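Local coordinates for Vv2_1132 (Vibrio vulnificus CMCP6, PDB 5Y9S), which regulates transcription as a tetrameric LysR-type regulator, presumably binding DNA through its winged helix-turn-helix domains and sensing an effector with its regulatory domains, at the interface of chains A and B and the interface of chains A and C. Residues are numbered along the deposited sequence; one frame, centred on the assembly and turned at random. Chains: chain A/B/C, Vv2_1132.

Contact 1: the interface of chains A and B. Residues chain A 58-61; chain B 138-140, 143, 159, 161.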
ATOM      1  N   ARG A  58      14.131  -4.471 -23.271  1.00 19.43           N
ATOM      2  CA  ARG A  58      15.089  -3.646 -22.538  1.00 22.26           C
ATOM      3  C   ARG A  58      16.369  -3.377 -23.324  1.00 22.14           C
ATOM      4  O   ARG A  58      17.101  -2.443 -22.983  1.00 20.25           O
ATOM      5  CB  ARG A  58      15.413  -4.301 -21.188  1.00 22.76           C
ATOM      6  CG  ARG A  58      14.159  -4.526 -20.318  1.00 22.87           C
ATOM      7  CD  ARG A  58      13.991  -3.457 -19.227  1.00 14.68           C
ATOM      8  NE  ARG A  58      12.686  -3.591 -18.580  1.00 12.03           N
ATOM      9  CZ  ARG A  58      12.275  -2.824 -17.575  1.00 20.83           C
ATOM     10  NH1 ARG A  58      13.100  -1.902 -17.063  1.00 10.52           N
ATOM     11  NH2 ARG A  58      11.061  -3.004 -17.046  1.00 18.22           N
ATOM     12  N   THR A  59      16.647  -4.141 -24.380  1.00 16.77           N
ATOM     13  CA  THR A  59      17.828  -3.860 -25.193  1.00 18.70           C
ATOM     14  C   THR A  59      17.613  -2.738 -26.198  1.00 27.40           C
ATOM     15  O   THR A  59      18.548  -2.403 -26.930  1.00 32.55           O
ATOM     16  CB  THR A  59      18.246  -5.094 -25.981  1.00 18.43           C
ATOM     17  OG1 THR A  59      17.415  -5.161 -27.151  1.00 26.42           O
ATOM     18  CG2 THR A  59      18.047  -6.355 -25.155  1.00 13.53           C
ATOM     19  N   SER A  60      16.415  -2.176 -26.293  1.00 27.51           N
ATOM     20  CA  SER A  60      16.109  -1.266 -27.383  1.00 30.53           C
ATOM     21  C   SER A  60      16.144   0.192 -26.928  1.00 22.78           C
ATOM     22  O   SER A  60      15.816   0.521 -25.785  1.00 13.67           O
ATOM     23  CB  SER A  60      14.743  -1.598 -27.991  1.00 31.47           C
ATOM     24  OG  SER A  60      13.711  -1.462 -27.039  1.00 36.33           O
ATOM     25  N   TYR A  61      16.548   1.067 -27.846  1.00 14.51           N
ATOM     26  CA  TYR A  61      16.525   2.509 -27.618  1.00 23.04           C
ATOM     27  C   TYR A  61      15.915   3.155 -28.852  1.00 19.93           C
ATOM     28  O   TYR A  61      16.507   3.068 -29.946  1.00 24.35           O
ATOM     29  CB  TYR A  61      17.915   3.084 -27.359  1.00 16.53           C
ATOM     30  CG  TYR A  61      17.932   4.607 -27.314  1.00 23.52           C
ATOM     31  CD1 TYR A  61      17.601   5.297 -26.149  1.00 30.52           C
ATOM     32  CD2 TYR A  61      18.301   5.349 -28.432  1.00 27.99           C
ATOM     33  CE1 TYR A  61      17.629   6.693 -26.096  1.00 39.36           C
ATOM     34  CE2 TYR A  61      18.336   6.749 -28.397  1.00 41.43           C
ATOM     35  CZ  TYR A  61      17.995   7.411 -27.226  1.00 47.77           C
ATOM     36  OH  TYR A  61      18.023   8.787 -27.189  1.00 56.62           O
TER
ATOM     37  N   GLY B 138      16.981  -1.205 -18.790  1.00 35.32           N
ATOM     38  CA  GLY B 138      17.271  -1.079 -20.204  1.00 48.93           C
ATOM     39  C   GLY B 138      18.483  -0.208 -20.510  1.00 29.58           C
ATOM     40  O   GLY B 138      19.024   0.511 -19.667  1.00 26.20           O
ATOM     41  N   ILE B 139      18.907  -0.265 -21.773  1.00 29.09           N
ATOM     42  CA  ILE B 139      19.874   0.714 -22.264  1.00 19.68           C
ATOM     43  C   ILE B 139      19.332   2.136 -22.069  1.00 23.39           C
ATOM     44  O   ILE B 139      20.081   3.067 -21.736  1.00 19.49           O
ATOM     45  CB  ILE B 139      20.248   0.413 -23.739  1.00 27.86           C
ATOM     46  CG1 ILE B 139      21.343   1.348 -24.235  1.00 34.30           C
ATOM     47  CG2 ILE B 139      19.082   0.475 -24.687  1.00 27.29           C
ATOM     48  CD1 ILE B 139      22.704   0.860 -23.841  1.00 37.23           C
ATOM     49  N   ASP B 140      18.017   2.324 -22.248  1.00 22.78           N
ATOM     50  CA  ASP B 140      17.413   3.637 -22.008  1.00 19.56           C
ATOM     51  C   ASP B 140      17.596   4.064 -20.555  1.00 18.60           C
ATOM     52  O   ASP B 140      17.922   5.226 -20.269  1.00 21.93           O
ATOM     53  CB  ASP B 140      15.925   3.608 -22.384  1.00 22.25           C
ATOM     54  CG  ASP B 140      15.168   4.864 -21.921  1.00 29.22           C
ATOM     55  OD1 ASP B 140      14.645   4.865 -20.770  1.00 22.66           O
ATOM     56  OD2 ASP B 140      15.084   5.840 -22.706  1.00 31.67           O
ATOM     57  N   PHE B 143      21.518   4.901 -20.228  1.00 24.44           N
ATOM     58  CA  PHE B 143      21.817   6.210 -20.807  1.00 29.03           C
ATOM     59  C   PHE B 143      21.361   7.312 -19.861  1.00 30.67           C
ATOM     60  O   PHE B 143      22.105   8.260 -19.594  1.00 23.95           O
ATOM     61  CB  PHE B 143      21.141   6.376 -22.175  1.00 26.03           C
ATOM     62  CG  PHE B 143      21.793   5.597 -23.284  1.00 28.33           C
ATOM     63  CD1 PHE B 143      22.960   4.891 -23.064  1.00 27.95           C
ATOM     64  CD2 PHE B 143      21.232   5.580 -24.552  1.00 27.97           C
ATOM     65  CE1 PHE B 143      23.564   4.177 -24.095  1.00 30.95           C
ATOM     66  CE2 PHE B 143      21.829   4.871 -25.588  1.00 25.86           C
ATOM     67  CZ  PHE B 143      22.994   4.168 -25.363  1.00 23.94           C
ATOM     68  N   ILE B 159      23.868  -1.551 -30.255  1.00 73.03           N
ATOM     69  CA  ILE B 159      22.411  -1.453 -30.252  1.00 74.08           C
ATOM     70  C   ILE B 159      21.934  -1.175 -31.672  1.00 77.02           C
ATOM     71  O   ILE B 159      22.277  -0.145 -32.266  1.00 78.97           O
ATOM     72  CB  ILE B 159      21.912  -0.373 -29.275  1.00 64.47           C
ATOM     73  CG1 ILE B 159      22.757  -0.366 -27.995  1.00 54.83           C
ATOM     74  CG2 ILE B 159      20.444  -0.595 -28.943  1.00 61.03           C
ATOM     75  CD1 ILE B 159      23.902   0.632 -28.032  1.00 51.38           C
ATOM     76  N   ALA B 161      18.795  -0.052 -33.516  1.00 68.70           N
ATOM     77  CA  ALA B 161      17.595   0.654 -33.079  1.00 56.70           C
ATOM     78  C   ALA B 161      16.357   0.075 -33.757  1.00 53.49           C
ATOM     79  O   ALA B 161      16.333  -0.118 -34.976  1.00 47.91           O
ATOM     80  CB  ALA B 161      17.717   2.151 -33.372  1.00 55.92           C
TER
HETATM   81  O   HOH W   1      16.195  -0.003 -23.341  1.00 22.23           O

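Contact 2: the interface of chains A and C. Residues chain A 229-232, 241; chain C 115, 130, 132.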
ATOM      1  N   VAL A 229     -16.854  10.827  32.471  1.00 45.76           N
ATOM      2  CA  VAL A 229     -18.129  10.258  32.873  1.00 31.64           C
ATOM      3  C   VAL A 229     -19.013   9.912  31.689  1.00 35.13           C
ATOM      4  O   VAL A 229     -19.948   9.109  31.848  1.00 39.91           O
ATOM      5  CB  VAL A 229     -18.882  11.203  33.832  1.00 36.99           C
ATOM      6  CG1 VAL A 229     -17.948  11.734  34.928  1.00 34.06           C
ATOM      7  CG2 VAL A 229     -19.477  12.330  33.063  1.00 29.01           C
ATOM      8  N   PHE A 230     -18.753  10.457  30.503  1.00 28.73           N
ATOM      9  CA  PHE A 230     -19.681  10.317  29.392  1.00 28.49           C
ATOM     10  C   PHE A 230     -19.006  10.738  28.102  1.00 30.09           C
ATOM     11  O   PHE A 230     -18.414  11.817  28.026  1.00 26.40           O
ATOM     12  CB  PHE A 230     -20.944  11.157  29.632  1.00 34.72           C
ATOM     13  CG  PHE A 230     -22.035  10.916  28.623  1.00 34.46           C
ATOM     14  CD1 PHE A 230     -22.040  11.583  27.405  1.00 30.75           C
ATOM     15  CD2 PHE A 230     -23.054  10.021  28.890  1.00 36.27           C
ATOM     16  CE1 PHE A 230     -23.043  11.364  26.484  1.00 27.42           C
ATOM     17  CE2 PHE A 230     -24.057   9.790  27.969  1.00 35.32           C
ATOM     18  CZ  PHE A 230     -24.053  10.462  26.762  1.00 33.98           C
ATOM     19  N   GLU A 231     -19.105   9.900  27.075  1.00 30.83           N
ATOM     20  CA  GLU A 231     -18.408  10.140  25.826  1.00 24.64           C
ATOM     21  C   GLU A 231     -19.313   9.746  24.668  1.00 31.35           C
ATOM     22  O   GLU A 231     -19.861   8.639  24.662  1.00 39.39           O
ATOM     23  CB  GLU A 231     -17.090   9.350  25.809  1.00 38.17           C
ATOM     24  CG  GLU A 231     -16.707   8.723  24.473  1.00 55.50           C
ATOM     25  CD  GLU A 231     -15.328   8.072  24.508  1.00 64.78           C
ATOM     26  OE1 GLU A 231     -14.346   8.788  24.800  1.00 66.26           O
ATOM     27  OE2 GLU A 231     -15.223   6.854  24.233  1.00 67.44           O
ATOM     28  N   THR A 232     -19.489  10.659  23.710  1.00 28.47           N
ATOM     29  CA  THR A 232     -20.231  10.376  22.485  1.00 35.30           C
ATOM     30  C   THR A 232     -19.668  11.187  21.334  1.00 33.91           C
ATOM     31  O   THR A 232     -18.757  12.002  21.484  1.00 30.23           O
ATOM     32  CB  THR A 232     -21.728  10.721  22.551  1.00 48.56           C
ATOM     33  OG1 THR A 232     -21.894  12.101  22.905  1.00 48.64           O
ATOM     34  CG2 THR A 232     -22.458   9.856  23.512  1.00 48.24           C
ATOM     35  N   MET A 241     -26.636  16.316  28.620  1.00 32.54           N
ATOM     36  CA  MET A 241     -25.922  15.941  29.837  1.00 24.78           C
ATOM     37  C   MET A 241     -25.424  17.169  30.585  1.00 25.37           C
ATOM     38  O   MET A 241     -25.515  17.229  31.817  1.00 27.60           O
ATOM     39  CB  MET A 241     -24.768  14.999  29.503  1.00 23.91           C
ATOM     40  CG  MET A 241     -25.214  13.637  29.002  1.00 28.75           C
ATOM     41  SD  MET A 241     -26.009  12.677  30.300  1.00 35.05           S
ATOM     42  CE  MET A 241     -24.593  12.344  31.331  1.00 40.77           C
TER
ATOM     43  N   PRO C 115     -29.138  10.335  27.263  1.00 43.50           N
ATOM     44  CA  PRO C 115     -29.031  11.336  28.343  1.00 38.13           C
ATOM     45  C   PRO C 115     -30.215  11.326  29.289  1.00 45.07           C
ATOM     46  O   PRO C 115     -30.032  11.299  30.514  1.00 49.57           O
ATOM     47  CB  PRO C 115     -28.907  12.653  27.570  1.00 35.95           C
ATOM     48  CG  PRO C 115     -28.185  12.255  26.332  1.00 30.01           C
ATOM     49  CD  PRO C 115     -28.723  10.902  25.965  1.00 32.12           C
ATOM     50  N   LEU C 130     -20.028   6.215  30.759  1.00 39.89           N
ATOM     51  CA  LEU C 130     -20.662   5.630  29.589  1.00 29.89           C
ATOM     52  C   LEU C 130     -19.925   6.013  28.321  1.00 31.31           C
ATOM     53  O   LEU C 130     -19.543   7.171  28.131  1.00 34.01           O
ATOM     54  CB  LEU C 130     -22.113   6.083  29.461  1.00 32.45           C
ATOM     55  CG  LEU C 130     -22.997   5.831  30.665  1.00 44.88           C
ATOM     56  CD1 LEU C 130     -24.404   6.270  30.348  1.00 51.95           C
ATOM     57  CD2 LEU C 130     -22.959   4.366  31.027  1.00 49.02           C
ATOM     58  N   VAL C 132     -21.131   5.965  24.659  1.00 37.47           N
ATOM     59  CA  VAL C 132     -22.253   5.786  23.746  1.00 42.63           C
ATOM     60  C   VAL C 132     -21.766   6.020  22.326  1.00 55.43           C
ATOM     61  O   VAL C 132     -20.959   6.928  22.068  1.00 60.26           O
ATOM     62  CB  VAL C 132     -23.415   6.727  24.097  1.00 38.64           C
ATOM     63  CG1 VAL C 132     -24.692   6.313  23.361  1.00 41.71           C
ATOM     64  CG2 VAL C 132     -23.631   6.751  25.594  1.00 41.91           C
TER

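Contact 3: the interface of chains A and B. Residues chain A 25-27, 37; chain B 140, 144, 148.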
ATOM      1  N   ASN A  25      10.501   6.099 -23.240  1.00 26.97           N
ATOM      2  CA  ASN A  25      11.579   6.663 -22.432  1.00 21.04           C
ATOM      3  C   ASN A  25      11.114   6.668 -20.982  1.00 16.68           C
ATOM      4  O   ASN A  25      10.049   7.228 -20.689  1.00 12.49           O
ATOM      5  CB  ASN A  25      11.902   8.083 -22.919  1.00 21.09           C
ATOM      6  CG  ASN A  25      13.057   8.700 -22.192  1.00 23.99           C
ATOM      7  OD1 ASN A  25      12.888   9.357 -21.164  1.00 32.90           O
ATOM      8  ND2 ASN A  25      14.254   8.503 -22.731  1.00 22.59           N
ATOM      9  N   PHE A  26      11.875   6.041 -20.082  1.00 12.08           N
ATOM     10  CA  PHE A  26      11.405   5.933 -18.696  1.00 11.62           C
ATOM     11  C   PHE A  26      11.205   7.314 -18.084  1.00 18.10           C
ATOM     12  O   PHE A  26      10.151   7.608 -17.504  1.00 15.93           O
ATOM     13  CB  PHE A  26      12.374   5.100 -17.858  1.00 11.40           C
ATOM     14  CG  PHE A  26      12.106   3.640 -17.947  1.00 11.09           C
ATOM     15  CD1 PHE A  26      11.108   3.066 -17.189  1.00 10.67           C
ATOM     16  CD2 PHE A  26      12.810   2.838 -18.836  1.00 13.61           C
ATOM     17  CE1 PHE A  26      10.826   1.733 -17.299  1.00 10.46           C
ATOM     18  CE2 PHE A  26      12.551   1.492 -18.932  1.00 11.06           C
ATOM     19  CZ  PHE A  26      11.549   0.938 -18.174  1.00 10.66           C
ATOM     20  N   SER A  27      12.187   8.194 -18.260  1.00 12.23           N
ATOM     21  CA  SER A  27      12.129   9.511 -17.642  1.00 19.51           C
ATOM     22  C   SER A  27      10.926  10.311 -18.125  1.00 18.63           C
ATOM     23  O   SER A  27      10.270  10.992 -17.332  1.00 22.08           O
ATOM     24  CB  SER A  27      13.412  10.286 -17.927  1.00 13.03           C
ATOM     25  OG  SER A  27      13.477  11.417 -17.076  1.00 24.79           O
ATOM     26  N   GLN A  37      11.198   9.330 -11.257  1.00 20.97           N
ATOM     27  CA  GLN A  37      11.809   8.424 -12.225  1.00 17.85           C
ATOM     28  C   GLN A  37      11.905   7.001 -11.682  1.00 20.36           C
ATOM     29  O   GLN A  37      11.515   6.032 -12.354  1.00 12.21           O
ATOM     30  CB  GLN A  37      13.190   8.973 -12.581  1.00 16.69           C
ATOM     31  CG  GLN A  37      13.863   8.539 -13.842  1.00 37.67           C
ATOM     32  CD  GLN A  37      15.013   9.502 -14.192  1.00 49.76           C
ATOM     33  OE1 GLN A  37      14.784  10.597 -14.708  1.00 55.58           O
ATOM     34  NE2 GLN A  37      16.242   9.103 -13.885  1.00 45.79           N
TER
ATOM     35  N   ASP B 140      18.017   2.324 -22.248  1.00 22.78           N
ATOM     36  CA  ASP B 140      17.413   3.637 -22.008  1.00 19.56           C
ATOM     37  C   ASP B 140      17.596   4.064 -20.555  1.00 18.60           C
ATOM     38  O   ASP B 140      17.922   5.226 -20.269  1.00 21.93           O
ATOM     39  CB  ASP B 140      15.925   3.608 -22.384  1.00 22.25           C
ATOM     40  CG  ASP B 140      15.168   4.864 -21.921  1.00 29.22           C
ATOM     41  OD1 ASP B 140      14.645   4.865 -20.770  1.00 22.66           O
ATOM     42  OD2 ASP B 140      15.084   5.840 -22.706  1.00 31.67           O
ATOM     43  N   GLN B 144      20.148   7.173 -19.311  1.00 26.22           N
ATOM     44  CA  GLN B 144      19.626   8.170 -18.381  1.00 22.87           C
ATOM     45  C   GLN B 144      20.530   8.298 -17.159  1.00 29.12           C
ATOM     46  O   GLN B 144      20.754   9.405 -16.657  1.00 28.52           O
ATOM     47  CB  GLN B 144      18.193   7.801 -17.970  1.00 30.76           C
ATOM     48  CG  GLN B 144      17.402   8.929 -17.333  1.00 35.00           C
ATOM     49  CD  GLN B 144      17.153  10.062 -18.318  1.00 45.77           C
ATOM     50  OE1 GLN B 144      16.631   9.840 -19.432  1.00 44.76           O
ATOM     51  NE2 GLN B 144      17.531  11.288 -17.919  1.00 26.23           N
ATOM     52  N   ASP B 148      22.444  11.632 -15.710  1.00 36.11           N
ATOM     53  CA  ASP B 148      22.324  12.049 -14.311  1.00 35.54           C
ATOM     54  C   ASP B 148      23.637  11.956 -13.522  1.00 31.95           C
ATOM     55  O   ASP B 148      23.634  12.290 -12.331  1.00 38.57           O
ATOM     56  CB  ASP B 148      21.255  11.210 -13.602  1.00 34.01           C
ATOM     57  CG  ASP B 148      19.893  11.272 -14.295  1.00 37.92           C
ATOM     58  OD1 ASP B 148      19.738  12.046 -15.259  1.00 47.77           O
ATOM     59  OD2 ASP B 148      18.974  10.536 -13.885  1.00 42.66           O
TER
HETATM   60  O   HOH W   2      14.695   7.244 -19.125  1.00 24.28           O

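Contact 4: the interface of chains A and B. Residues chain A 36, 38-39, 42; chain B 85, 88-89.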
ATOM      1  N   THR A  36       8.087  10.147  -9.598  1.00 14.25           N
ATOM      2  CA  THR A  36       9.536  10.194  -9.731  1.00 14.41           C
ATOM      3  C   THR A  36      10.008   9.101 -10.701  1.00 22.22           C
ATOM      4  O   THR A  36       9.322   8.094 -10.949  1.00 20.45           O
ATOM      5  CB  THR A  36      10.200  10.020  -8.358  1.00 19.49           C
ATOM      6  OG1 THR A  36      11.497  10.624  -8.359  1.00 47.99           O
ATOM      7  CG2 THR A  36      10.366   8.572  -8.040  1.00 10.49           C
ATOM      8  N   SER A  38      12.409   6.842 -10.458  1.00 14.93           N
ATOM      9  CA  SER A  38      12.550   5.474  -9.949  1.00 16.19           C
ATOM     10  C   SER A  38      11.235   4.883  -9.480  1.00 18.00           C
ATOM     11  O   SER A  38      11.103   3.653  -9.459  1.00 24.17           O
ATOM     12  CB  SER A  38      13.581   5.399  -8.817  1.00 15.37           C
ATOM     13  OG  SER A  38      13.274   6.328  -7.815  1.00 40.84           O
ATOM     14  N   ALA A  39      10.259   5.713  -9.105  1.00 12.76           N
ATOM     15  CA  ALA A  39       8.932   5.180  -8.807  1.00  9.56           C
ATOM     16  C   ALA A  39       8.293   4.609 -10.065  1.00  9.47           C
ATOM     17  O   ALA A  39       7.669   3.543 -10.027  1.00 14.78           O
ATOM     18  CB  ALA A  39       8.030   6.265  -8.206  1.00  9.62           C
ATOM     19  N   ARG A  42       9.906   1.326 -10.988  1.00 15.00           N
ATOM     20  CA  ARG A  42       9.438   0.299 -10.059  1.00  9.10           C
ATOM     21  C   ARG A  42       8.006  -0.117 -10.367  1.00  8.91           C
ATOM     22  O   ARG A  42       7.644  -1.296 -10.237  1.00 11.69           O
ATOM     23  CB  ARG A  42       9.541   0.806  -8.617  1.00 11.76           C
ATOM     24  CG  ARG A  42       8.776  -0.002  -7.618  1.00 16.72           C
ATOM     25  CD  ARG A  42       8.913   0.596  -6.193  1.00 13.14           C
ATOM     26  NE  ARG A  42       8.177   1.867  -6.092  1.00 14.35           N
ATOM     27  CZ  ARG A  42       6.852   1.927  -6.012  1.00 16.28           C
ATOM     28  NH1 ARG A  42       6.157   0.795  -6.038  1.00 19.22           N
ATOM     29  NH2 ARG A  42       6.219   3.093  -5.926  1.00 16.16           N
TER
ATOM     30  N   VAL B  85       9.443   1.633   0.051  1.00 10.48           N
ATOM     31  CA  VAL B  85       9.166   2.191  -1.268  1.00 16.91           C
ATOM     32  C   VAL B  85       9.254   3.708  -1.240  1.00 25.92           C
ATOM     33  O   VAL B  85       9.697   4.321  -2.223  1.00 22.58           O
ATOM     34  CB  VAL B  85       7.792   1.676  -1.763  1.00 13.57           C
ATOM     35  CG1 VAL B  85       7.159   2.620  -2.712  1.00 26.30           C
ATOM     36  CG2 VAL B  85       7.961   0.295  -2.421  1.00 14.09           C
ATOM     37  N   GLU B  88      13.040   4.520  -1.454  1.00 10.28           N
ATOM     38  CA  GLU B  88      13.709   4.227  -2.728  1.00 18.46           C
ATOM     39  C   GLU B  88      13.237   5.166  -3.828  1.00 18.47           C
ATOM     40  O   GLU B  88      14.040   5.586  -4.668  1.00 21.09           O
ATOM     41  CB  GLU B  88      13.463   2.778  -3.167  1.00 16.05           C
ATOM     42  CG  GLU B  88      14.041   1.734  -2.250  1.00 29.22           C
ATOM     43  CD  GLU B  88      13.527   0.337  -2.572  1.00 43.08           C
ATOM     44  OE1 GLU B  88      12.644   0.209  -3.466  1.00 40.75           O
ATOM     45  OE2 GLU B  88      14.023  -0.624  -1.943  1.00 43.88           O
ATOM     46  N   ASP B  89      11.929   5.483  -3.860  1.00 10.05           N
ATOM     47  CA  ASP B  89      11.450   6.450  -4.850  1.00 10.93           C
ATOM     48  C   ASP B  89      12.149   7.807  -4.731  1.00 18.41           C
ATOM     49  O   ASP B  89      12.244   8.523  -5.725  1.00 25.20           O
ATOM     50  CB  ASP B  89       9.934   6.645  -4.742  1.00 15.80           C
ATOM     51  CG  ASP B  89       9.154   5.395  -5.157  1.00 14.18           C
ATOM     52  OD1 ASP B  89       9.795   4.362  -5.482  1.00 35.75           O
ATOM     53  OD2 ASP B  89       7.917   5.413  -5.134  1.00 20.16           O
TER

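Contact 1: the interface of chains A and B
The backbone amide of B:Ile139, the first residue of helix 139-147, meets the carbonyl of A:Arg58 almost head-on, N to O 3.1 Å with a C=O...N angle of 173°. This oxygen caps the start of the helix, where its partial charge would be favourably placed. Water 1 ties the next residue's amide, B:Asp140 N, to the same stretch of chain A: it lies 2.6 Å from A:Arg58 O and 2.5 Å from A:Ser60 O. The CB of A:Arg58 rests on the CA of B:Gly138, where the lack of a side chain probably allows the close approach. The CG2 methyl of B:Ile139 packs against the carbonyl oxygens of A:Thr59 and A:Ser60 and also touches CB of A:Tyr61. With CG anti to its backbone N (chi1 172°), A:Tyr61 swings its ring along the helix to B:Phe143. The two rings pack edge to face, planes 66° apart. The contact joins the loop 58-61 of one DNA-binding domain, after strand 56-57, to the regulatory domain of another subunit of the tetramer. On the phenol ring, the rim carbon CD2 of B:Phe143 stands over one face, 4.0 Å from CD1 of A:Tyr61.

Contact 2: the interface of chains A and C
A:Phe230 turns its CG anti to the backbone N (chi1 -172°), which carries the ring toward chain C, while the bent A:Met241 chain (chi2 and chi3 both near -70°) lays its thioether beside C:Pro115. Within chain A, CG of A:Met241 covers the centre of one face of the A:Phe230 ring and backs it. The far rim of the ring, CE2 and CZ, meets the CG2 methyl of C:Val132, CE2 to CG2 3.9 Å, and CD2 faces CB of C:Leu130. A:Thr232 and C:Val132 run alongside each other in the same sense; A:Thr232 CG2 is only 3.3 Å from C:Val132 CB, a tight fit. The sulphur SD of A:Met241 touches CA of C:Pro115 at 3.8 Å, the two side chains crossing near a right angle. Backbone bonds stitch the strands together: C:Leu130 N to A:Val229 O at 3.1 Å, A:Glu231 N to C:Leu130 O at 3.0 Å, and C:Val132 N to A:Glu231 O at 3.0 Å. The first donor stands above the carbonyl plane of A:Val229, 51° out of it. Strand 227-232 of chain A thus pairs in parallel with strand 129-133 of chain C, and helices 235-243 of A and 113-119 of C pack next to them, joining two regulatory domains about a two-fold axis.

Contact 3: the interface of chains A and B
Direct hydrogen bonds run from A:Phe26 and A:Gln37 to the carboxylates of B:Asp140 and B:Asp148. A:Phe26 N, at the start of helix 26-32, gives a straight bond to B:Asp140 OD1 (3.1 Å, 176° at H), reaching that oxygen on its syn side but tilted 32° from the carboxylate plane. The acid therefore caps this helix, and its negative charge would suit the helix end. A:Gln37 and B:Asp148 meet tip to tip, with amide and carboxylate nearly coplanar; NE2 lies 3.1 Å from OD2 and approaches nearly along the C-O axis. On the other branch of the same amide, A:Gln37 OE1 accepts a bond from A:Ser27 OG at 2.8 Å, which helps present NE2 to chain B. Water 2 adds a bridged link, pairing with A:Ser27 N at 2.8 Å, B:Asp140 OD1 at 2.9 Å and B:Gln144 OE1 at 3.3 Å. A close polar contact without a hydrogen bond sets A:Asn25 ND2 2.8 Å from B:Asp140 OD2, amide and carboxylate at right angles, the N-H pointing away. Among packing contacts, B:Gln144 bends at chi2 (65°) and places its amide against A:Ser27 CB, while its CG touches A:Gln37 NE2 at 3.6 Å. B:Asp140 OD1 also lies in plane at the edge of the A:Phe26 ring. The site sets the starts of helices 26-32 and 37-51 in the helix-turn-helix domain of chain A against helix 139-147 and the following turn of the chain B regulatory domain.

Contact 4: the interface of chains A and B
Helix 37-51, the recognition helix of the LysR-type helix-turn-helix, meets the C-terminal end of the long linker helix 67-90 of another subunit. A:Arg42 grips the carboxylate of B:Asp89 side-on in a bidentate salt bridge: NE reaches OD1 at 3.0 Å and NH2 reaches OD2 at 3.0 Å. Each oxygen uses its syn lone pair, and guanidinium and carboxylate are nearly coplanar, 15° apart. The arginine chain leaves the helix with CG anti to the backbone N (chi1 165°) and bends at chi3 (71°), which turns the NE edge toward the acid. The CG1 methyl of B:Val85 lies over the centre of the guanidinium, 3.4 Å from CZ, and A:Ala39 O sits by the rim of the opposite face, so the flat group lies between them. The CB methyl of A:Ala39 packs against the carboxylate, 3.4 Å from B:Asp89 CG. At and just before the start of the helix, A:Ser38 OG makes a weak hydrogen bond to B:Glu88 O (3.3 Å), and A:Thr36 OG1 another weak one to B:Asp89 O at 3.5 Å. Both acceptors belong to the last turn of helix 67-90, and CG2 of A:Thr36 packs beside CB of B:Asp89, 3.8 Å away.

Contacts 1, 3 and 4 form one run along the A-B interface. Measured between centres of C-alpha atoms, contact 1 and contact 3 are about 11 Å apart. Contact 3 and contact 4 are about 12 Å apart, and contact 1 and contact 4 about 20 Å. B:Asp140 is shared by contacts 1 and 3, and helix 37-51 of chain A serves both 3 and 4. The DNA-binding domain of A is thereby held by the regulatory domain and linker helix of B. Contact 2, about 67 Å from contact 1, joins regulatory domains of A and C, so chain A bridges two partners within the tetramer.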